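Local coordinates for branched-chain-amino-acid aminotransferase (Pseudomonas sp. UW4, PDB 6JIF), which catalyses, as a pyridoxal-5'-phosphate-dependent class IV aminotransferase, the reversible transfer of amino groups between branched-chain amino acids and 2-oxo acids, at residues T183-Q188 / V308-G313; S295-A300 / H322-E327. All coordinates share one frame; numbering follows the deposited sequence.

Interaction 1: residues T183-Q188 / V308-G313; sequences TPHNFQ and VITPIG
The rings of H185 and F187 both meet T310 and P311. The imidazole has the carbonyl oxygen of P311 at its edge, near the ring plane, while T310 CG2 comes in obliquely, 3.4 Å from H185 CD2. F187 takes the same methyl at its rim, T310 CG2 lying 3.8 Å from F187 CZ, and its CE1 packs at 3.6 Å against CG1 of I312. T310 turns OG1 beside its backbone N (chi1 -58°), which sets CG2 anti and points the methyl at both rings. Alongside the rings the backbones pair in parallel: H185 N donates to P311 O (3.0 Å), and G313 N donates to H185 O (2.6 Å), approaching above the carbonyl plane. The short segment axes cross at 72°, and the pairing runs on from F187 to G314 and D316. Beside it P184 CB rests 3.6 Å from G313 CA. Replacing H185 by an alanine would probably leave the T310 methyl without its imidazole partner and open a gap beside F178, whose ring meets this histidine. Strand 185-189 is joined on its other side to strand 227-230, whereas strand 308-317 pairs with 297-304 and sends I309 toward helix 332-346, within the mixed sheet of the PLP-binding fold.

Interaction 2: residues S295-A300 / H322-E327; sequences SDFKEA and HVFHSE
Between S295-A300 and H322-E327 no direct hydrogen bond passes; the backbones come nearest at K298 and F324, whose CA atoms are 5.2 Å apart, and two waters span the gap. F324 carries the packing. A300 CB sits over one face of its ring, 3.8 Å from the centroid and 12° off the normal, a CH-pi contact, while CD2 of H322 lies over the opposite face, offset toward the rim. F297 O lies at the ring's edge, and F297 CB is 3.7 Å from F324 CD1, the two phenylalanine side chains lying side by side. F297 O also accepts from a water paired with H322 NE2 at 2.7 Å. H322 CG is anti to the backbone N (chi1 -175°), carrying the ring to this water and to S295, whose OG lies 3.3 Å from H322 CE1. A second water repeats the pattern, donating to K298 O and lying 2.9 Å from H325 ND1. K298 and E299 form a classic beta bulge opposite I249 of strand 245-250. E299 OE2 and OE1 are hydrogen-bonded to V333 N and T334 OG1, respectively, in the first turn of helix 332-346, and F324 is further packed by I312 and I315 of strand 308-317, between 297-304 and 320-323.

How the interactions relate
Strand 308-317 ties the two contacts together: it supplies one side of interaction 1 and lies between strands 297-304 and 320-323, which contribute to interaction 2. Along the chain the segments alternate, 183-188, 295-300, 308-313, 322-327, so consecutive antiparallel strands build one region of the mixed sheet, with 185-189 joining it, 120 residues before segment 308-313. The centres are 11 Å apart and the contacts touch: I312 N is hydrogen-bonded to A300 O at 2.9 Å, and N186 ND2 is hydrogen-bonded to E327 OE1. In interaction 1 the T310 side chain is about 10 Å from PLP; its centre lies about 16 Å from the chain centre, that of interaction 2 about 24 Å.

Interaction 1: residues T183-Q188 / V308-G313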
ATOM      1  N   THR B 183       6.770   5.753 -30.445  1.00 21.41           N
ATOM      2  CA  THR B 183       5.742   5.160 -31.271  1.00 23.83           C
ATOM      3  C   THR B 183       4.468   5.237 -30.473  1.00 17.57           C
ATOM      4  O   THR B 183       4.535   5.345 -29.239  1.00 17.12           O
ATOM      5  CB  THR B 183       6.051   3.695 -31.611  1.00 27.70           C
ATOM      6  OG1 THR B 183       5.203   3.298 -32.678  1.00 39.43           O
ATOM      7  CG2 THR B 183       5.791   2.806 -30.371  1.00 19.02           C
ATOM      8  N   PRO B 184       3.305   5.270 -31.120  1.00 17.72           N
ATOM      9  CA  PRO B 184       2.051   5.274 -30.339  1.00 16.01           C
ATOM     10  C   PRO B 184       1.709   3.927 -29.721  1.00 19.49           C
ATOM     11  O   PRO B 184       1.895   2.868 -30.320  1.00 16.87           O
ATOM     12  CB  PRO B 184       0.973   5.631 -31.373  1.00 15.84           C
ATOM     13  CG  PRO B 184       1.733   6.114 -32.614  1.00 23.54           C
ATOM     14  CD  PRO B 184       3.085   5.475 -32.566  1.00 20.92           C
ATOM     15  N   HIS B 185       1.082   3.986 -28.548  1.00 15.32           N
ATOM     16  CA  HIS B 185       0.633   2.808 -27.822  1.00 16.23           C
ATOM     17  C   HIS B 185      -0.810   3.029 -27.463  1.00 15.44           C
ATOM     18  O   HIS B 185      -1.218   4.176 -27.267  1.00 15.20           O
ATOM     19  CB  HIS B 185       1.400   2.617 -26.500  1.00 17.13           C
ATOM     20  CG  HIS B 185       2.858   2.591 -26.698  1.00 23.14           C
ATOM     21  ND1 HIS B 185       3.569   1.422 -26.807  1.00 27.00           N
ATOM     22  CD2 HIS B 185       3.731   3.591 -26.945  1.00 23.39           C
ATOM     23  CE1 HIS B 185       4.828   1.699 -27.079  1.00 24.53           C
ATOM     24  NE2 HIS B 185       4.954   3.010 -27.167  1.00 26.12           N
ATOM     25  N   ASN B 186      -1.560   1.928 -27.350  1.00 13.92           N
ATOM     26  CA  ASN B 186      -2.976   1.955 -26.958  1.00 13.34           C
ATOM     27  C   ASN B 186      -3.123   1.618 -25.480  1.00 16.37           C
ATOM     28  O   ASN B 186      -2.416   0.737 -24.974  1.00 15.17           O
ATOM     29  CB  ASN B 186      -3.833   0.991 -27.784  1.00 13.62           C
ATOM     30  CG  ASN B 186      -3.817   1.361 -29.256  1.00 18.60           C
ATOM     31  OD1 ASN B 186      -3.636   2.514 -29.607  1.00 15.74           O
ATOM     32  ND2 ASN B 186      -4.000   0.368 -30.131  1.00 20.87           N
ATOM     33  N   PHE B 187      -4.057   2.311 -24.809  1.00 14.05           N
ATOM     34  CA  PHE B 187      -4.333   2.085 -23.379  1.00 15.40           C
ATOM     35  C   PHE B 187      -5.824   1.883 -23.191  1.00 14.42           C
ATOM     36  O   PHE B 187      -6.615   2.265 -24.060  1.00 15.99           O
ATOM     37  CB  PHE B 187      -3.842   3.262 -22.498  1.00 16.00           C
ATOM     38  CG  PHE B 187      -2.341   3.503 -22.562  1.00 13.62           C
ATOM     39  CD1 PHE B 187      -1.786   4.154 -23.628  1.00 13.86           C
ATOM     40  CD2 PHE B 187      -1.513   3.055 -21.526  1.00 15.57           C
ATOM     41  CE1 PHE B 187      -0.391   4.392 -23.680  1.00 17.00           C
ATOM     42  CE2 PHE B 187      -0.178   3.275 -21.568  1.00 19.03           C
ATOM     43  CZ  PHE B 187       0.400   3.952 -22.674  1.00 16.17           C
ATOM     44  N   GLN B 188      -6.218   1.275 -22.056  1.00 12.97           N
ATOM     45  CA  GLN B 188      -7.612   0.923 -21.778  1.00 15.75           C
ATOM     46  C   GLN B 188      -8.096   1.555 -20.475  1.00 15.88           C
ATOM     47  O   GLN B 188      -7.430   1.432 -19.448  1.00 13.33           O
ATOM     48  CB  GLN B 188      -7.767  -0.581 -21.654  1.00 15.02           C
ATOM     49  CG  GLN B 188      -9.212  -1.013 -21.506  1.00 17.29           C
ATOM     50  CD  GLN B 188      -9.322  -2.481 -21.308  1.00 20.31           C
ATOM     51  OE1 GLN B 188      -8.731  -3.062 -20.399  1.00 20.49           O
ATOM     52  NE2 GLN B 188     -10.082  -3.126 -22.194  1.00 21.63           N
ATOM     53  N   VAL B 308       9.905   8.684 -20.121  1.00 18.11           N
ATOM     54  CA  VAL B 308      10.034  10.065 -20.599  1.00 15.28           C
ATOM     55  C   VAL B 308       8.674  10.491 -21.161  1.00 14.14           C
ATOM     56  O   VAL B 308       7.858  11.096 -20.429  1.00 15.47           O
ATOM     57  CB  VAL B 308      11.208  10.294 -21.590  1.00 25.07           C
ATOM     58  CG1 VAL B 308      11.366  11.792 -21.842  1.00 24.99           C
ATOM     59  CG2 VAL B 308      12.512   9.729 -21.009  1.00 23.65           C
ATOM     60  N   ILE B 309       8.370  10.121 -22.412  1.00 16.04           N
ATOM     61  CA  ILE B 309       7.038  10.340 -22.959  1.00 16.84           C
ATOM     62  C   ILE B 309       6.623   9.055 -23.650  1.00 15.33           C
ATOM     63  O   ILE B 309       7.390   8.513 -24.442  1.00 17.66           O
ATOM     64  CB  ILE B 309       6.995  11.517 -23.949  1.00 14.91           C
ATOM     65  CG1 ILE B 309       7.181  12.820 -23.189  1.00 15.26           C
ATOM     66  CG2 ILE B 309       5.631  11.554 -24.703  1.00 15.23           C
ATOM     67  CD1 ILE B 309       7.026  14.030 -24.058  1.00 20.86           C
ATOM     68  N   THR B 310       5.412   8.558 -23.345  1.00 17.17           N
ATOM     69  CA  THR B 310       4.851   7.451 -24.117  1.00 14.13           C
ATOM     70  C   THR B 310       3.712   8.030 -24.941  1.00 12.58           C
ATOM     71  O   THR B 310       2.716   8.471 -24.360  1.00 17.40           O
ATOM     72  CB  THR B 310       4.343   6.357 -23.182  1.00 18.63           C
ATOM     73  OG1 THR B 310       5.424   5.905 -22.347  1.00 20.07           O
ATOM     74  CG2 THR B 310       3.756   5.196 -23.983  1.00 15.34           C
ATOM     75  N   PRO B 311       3.807   8.094 -26.267  1.00 13.15           N
ATOM     76  CA  PRO B 311       2.688   8.628 -27.050  1.00 14.18           C
ATOM     77  C   PRO B 311       1.488   7.686 -26.978  1.00 17.25           C
ATOM     78  O   PRO B 311       1.640   6.464 -26.935  1.00 16.79           O
ATOM     79  CB  PRO B 311       3.276   8.742 -28.470  1.00 15.87           C
ATOM     80  CG  PRO B 311       4.699   8.820 -28.286  1.00 16.88           C
ATOM     81  CD  PRO B 311       4.987   7.890 -27.105  1.00 17.01           C
ATOM     82  N   ILE B 312       0.291   8.268 -26.865  1.00 15.37           N
ATOM     83  CA  ILE B 312      -0.937   7.486 -26.838  1.00 12.13           C
ATOM     84  C   ILE B 312      -1.513   7.457 -28.247  1.00 19.36           C
ATOM     85  O   ILE B 312      -1.792   8.510 -28.835  1.00 21.15           O
ATOM     86  CB  ILE B 312      -1.959   8.032 -25.840  1.00 14.35           C
ATOM     87  CG1 ILE B 312      -1.412   7.813 -24.424  1.00 13.66           C
ATOM     88  CG2 ILE B 312      -3.304   7.328 -26.062  1.00 19.53           C
ATOM     89  CD1 ILE B 312      -2.036   8.710 -23.420  1.00 15.12           C
ATOM     90  N   GLY B 313      -1.655   6.266 -28.790  1.00 14.59           N
ATOM     91  CA  GLY B 313      -2.308   6.141 -30.090  1.00 14.40           C
ATOM     92  C   GLY B 313      -3.815   6.196 -29.862  1.00 14.46           C
ATOM     93  O   GLY B 313      -4.507   7.086 -30.385  1.00 15.99           O
TER

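Interaction 2: residues S295-A300 / H322-E327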
ATOM      1  N   SER B 295     -12.260  13.946 -27.845  1.00 19.73           N
ATOM      2  CA  SER B 295     -12.150  14.696 -29.080  1.00 22.18           C
ATOM      3  C   SER B 295     -11.543  16.086 -28.903  1.00 23.30           C
ATOM      4  O   SER B 295     -11.164  16.709 -29.906  1.00 21.38           O
ATOM      5  CB  SER B 295     -13.520  14.769 -29.707  1.00 27.59           C
ATOM      6  OG  SER B 295     -13.747  13.519 -30.342  1.00 37.40           O
ATOM      7  N   ASP B 296     -11.398  16.575 -27.662  1.00 16.08           N
ATOM      8  CA  ASP B 296     -10.693  17.834 -27.426  1.00 15.86           C
ATOM      9  C   ASP B 296      -9.231  17.818 -27.881  1.00 22.54           C
ATOM     10  O   ASP B 296      -8.658  18.901 -28.071  1.00 18.50           O
ATOM     11  CB  ASP B 296     -10.603  18.162 -25.931  1.00 19.60           C
ATOM     12  CG  ASP B 296     -11.941  18.472 -25.281  1.00 22.74           C
ATOM     13  OD1 ASP B 296     -12.975  18.574 -25.973  1.00 19.42           O
ATOM     14  OD2 ASP B 296     -11.915  18.602 -24.035  1.00 22.09           O
ATOM     15  N   PHE B 297      -8.588  16.650 -27.982  1.00 16.81           N
ATOM     16  CA  PHE B 297      -7.133  16.572 -28.140  1.00 16.99           C
ATOM     17  C   PHE B 297      -6.788  16.078 -29.530  1.00 17.90           C
ATOM     18  O   PHE B 297      -7.379  15.103 -29.991  1.00 19.76           O
ATOM     19  CB  PHE B 297      -6.551  15.629 -27.083  1.00 14.04           C
ATOM     20  CG  PHE B 297      -6.887  16.067 -25.695  1.00 15.13           C
ATOM     21  CD1 PHE B 297      -6.494  17.320 -25.251  1.00 15.18           C
ATOM     22  CD2 PHE B 297      -7.676  15.261 -24.870  1.00 14.06           C
ATOM     23  CE1 PHE B 297      -6.834  17.784 -23.982  1.00 15.00           C
ATOM     24  CE2 PHE B 297      -8.016  15.689 -23.586  1.00 16.68           C
ATOM     25  CZ  PHE B 297      -7.602  16.977 -23.149  1.00 14.73           C
ATOM     26  N   LYS B 298      -5.825  16.744 -30.204  1.00 16.79           N
ATOM     27  CA  LYS B 298      -5.332  16.176 -31.453  1.00 19.46           C
ATOM     28  C   LYS B 298      -4.149  15.226 -31.220  1.00 18.13           C
ATOM     29  O   LYS B 298      -3.776  14.486 -32.125  1.00 20.49           O
ATOM     30  CB  LYS B 298      -4.970  17.305 -32.430  1.00 15.35           C
ATOM     31  CG  LYS B 298      -3.897  18.272 -31.871  1.00 17.21           C
ATOM     32  CD  LYS B 298      -3.627  19.408 -32.906  1.00 18.33           C
ATOM     33  CE  LYS B 298      -2.526  20.353 -32.398  1.00 21.66           C
ATOM     34  NZ  LYS B 298      -1.995  21.397 -33.398  1.00 24.17           N
ATOM     35  N   GLU B 299      -3.548  15.244 -30.039  1.00 14.90           N
ATOM     36  CA  GLU B 299      -2.466  14.359 -29.642  1.00 14.89           C
ATOM     37  C   GLU B 299      -2.620  14.116 -28.155  1.00 17.75           C
ATOM     38  O   GLU B 299      -3.219  14.936 -27.436  1.00 16.09           O
ATOM     39  CB  GLU B 299      -1.052  14.983 -29.853  1.00 14.82           C
ATOM     40  CG  GLU B 299      -0.710  15.327 -31.225  1.00 17.80           C
ATOM     41  CD  GLU B 299       0.701  15.890 -31.352  1.00 23.34           C
ATOM     42  OE1 GLU B 299       1.570  15.418 -30.576  1.00 21.66           O
ATOM     43  OE2 GLU B 299       0.929  16.784 -32.242  1.00 21.56           O
ATOM     44  N   ALA B 300      -2.071  13.002 -27.689  1.00 14.15           N
ATOM     45  CA  ALA B 300      -2.052  12.747 -26.256  1.00 13.24           C
ATOM     46  C   ALA B 300      -0.878  11.839 -25.920  1.00 11.78           C
ATOM     47  O   ALA B 300      -0.382  11.098 -26.765  1.00 15.78           O
ATOM     48  CB  ALA B 300      -3.370  12.115 -25.779  1.00 16.69           C
ATOM     49  N   HIS B 322     -10.643   5.173 -29.137  1.00 16.10           N
ATOM     50  CA  HIS B 322     -10.546   6.557 -29.591  1.00 16.27           C
ATOM     51  C   HIS B 322      -9.108   6.828 -29.993  1.00 20.07           C
ATOM     52  O   HIS B 322      -8.232   6.876 -29.125  1.00 18.96           O
ATOM     53  CB  HIS B 322     -10.962   7.573 -28.511  1.00 18.67           C
ATOM     54  CG  HIS B 322     -10.967   8.994 -29.015  1.00 20.96           C
ATOM     55  ND1 HIS B 322     -12.115   9.611 -29.472  1.00 24.17           N
ATOM     56  CD2 HIS B 322      -9.962   9.891 -29.194  1.00 20.21           C
ATOM     57  CE1 HIS B 322     -11.812  10.817 -29.926  1.00 22.69           C
ATOM     58  NE2 HIS B 322     -10.517  11.013 -29.761  1.00 22.00           N
ATOM     59  N   VAL B 323      -8.879   7.134 -31.269  1.00 17.46           N
ATOM     60  CA  VAL B 323      -7.535   7.477 -31.753  1.00 14.93           C
ATOM     61  C   VAL B 323      -7.428   8.987 -31.922  1.00 18.73           C
ATOM     62  O   VAL B 323      -8.224   9.572 -32.662  1.00 22.71           O
ATOM     63  CB  VAL B 323      -7.237   6.752 -33.082  1.00 16.03           C
ATOM     64  CG1 VAL B 323      -5.905   7.243 -33.684  1.00 19.32           C
ATOM     65  CG2 VAL B 323      -7.152   5.294 -32.806  1.00 17.97           C
ATOM     66  N   PHE B 324      -6.388   9.616 -31.317  1.00 17.72           N
ATOM     67  CA  PHE B 324      -6.279  11.087 -31.331  1.00 16.85           C
ATOM     68  C   PHE B 324      -5.703  11.568 -32.659  1.00 24.38           C
ATOM     69  O   PHE B 324      -6.243  12.484 -33.315  1.00 23.32           O
ATOM     70  CB  PHE B 324      -5.408  11.605 -30.160  1.00 17.05           C
ATOM     71  CG  PHE B 324      -5.963  11.253 -28.772  1.00 17.66           C
ATOM     72  CD1 PHE B 324      -6.901  12.058 -28.168  1.00 16.92           C
ATOM     73  CD2 PHE B 324      -5.550  10.096 -28.135  1.00 15.33           C
ATOM     74  CE1 PHE B 324      -7.427  11.721 -26.934  1.00 17.99           C
ATOM     75  CE2 PHE B 324      -6.029   9.734 -26.904  1.00 19.03           C
ATOM     76  CZ  PHE B 324      -6.984  10.538 -26.289  1.00 18.59           C
ATOM     77  N   HIS B 325      -4.528  11.041 -32.997  1.00 21.62           N
ATOM     78  CA  HIS B 325      -3.756  11.444 -34.165  1.00 23.70           C
ATOM     79  C   HIS B 325      -3.524  10.289 -35.116  1.00 22.66           C
ATOM     80  O   HIS B 325      -3.833  10.403 -36.297  1.00 25.50           O
ATOM     81  CB  HIS B 325      -2.396  12.012 -33.688  1.00 22.49           C
ATOM     82  CG  HIS B 325      -1.445  12.345 -34.804  1.00 28.37           C
ATOM     83  ND1 HIS B 325      -1.614  13.447 -35.618  1.00 32.37           N
ATOM     84  CD2 HIS B 325      -0.300  11.747 -35.220  1.00 27.36           C
ATOM     85  CE1 HIS B 325      -0.628  13.503 -36.503  1.00 30.51           C
ATOM     86  NE2 HIS B 325       0.185  12.483 -36.279  1.00 31.08           N
ATOM     87  N   SER B 326      -3.021   9.168 -34.610  1.00 18.12           N
ATOM     88  CA  SER B 326      -2.567   8.079 -35.462  1.00 19.02           C
ATOM     89  C   SER B 326      -2.219   6.873 -34.611  1.00 19.39           C
ATOM     90  O   SER B 326      -1.685   7.015 -33.508  1.00 19.71           O
ATOM     91  CB  SER B 326      -1.302   8.508 -36.230  1.00 19.04           C
ATOM     92  OG  SER B 326      -0.817   7.454 -37.025  1.00 22.23           O
ATOM     93  N   GLU B 327      -2.419   5.689 -35.187  1.00 16.44           N
ATOM     94  CA  GLU B 327      -1.911   4.461 -34.587  1.00 17.78           C
ATOM     95  C   GLU B 327      -0.464   4.183 -34.972  1.00 24.69           C
ATOM     96  O   GLU B 327       0.141   3.257 -34.413  1.00 25.45           O
ATOM     97  CB  GLU B 327      -2.796   3.280 -35.005  1.00 21.98           C
ATOM     98  CG  GLU B 327      -4.188   3.316 -34.364  1.00 21.43           C
ATOM     99  CD  GLU B 327      -4.150   2.715 -32.974  1.00 23.93           C
ATOM    100  OE1 GLU B 327      -4.385   1.481 -32.894  1.00 18.73           O
ATOM    101  OE2 GLU B 327      -3.887   3.467 -31.987  1.00 23.99           O
TER
HETATM  102  O   HOH W   1      -9.335  13.232 -30.872  1.00 23.82           O
HETATM  103  O   HOH W   2      -3.938  15.001 -34.846  1.00 31.78           O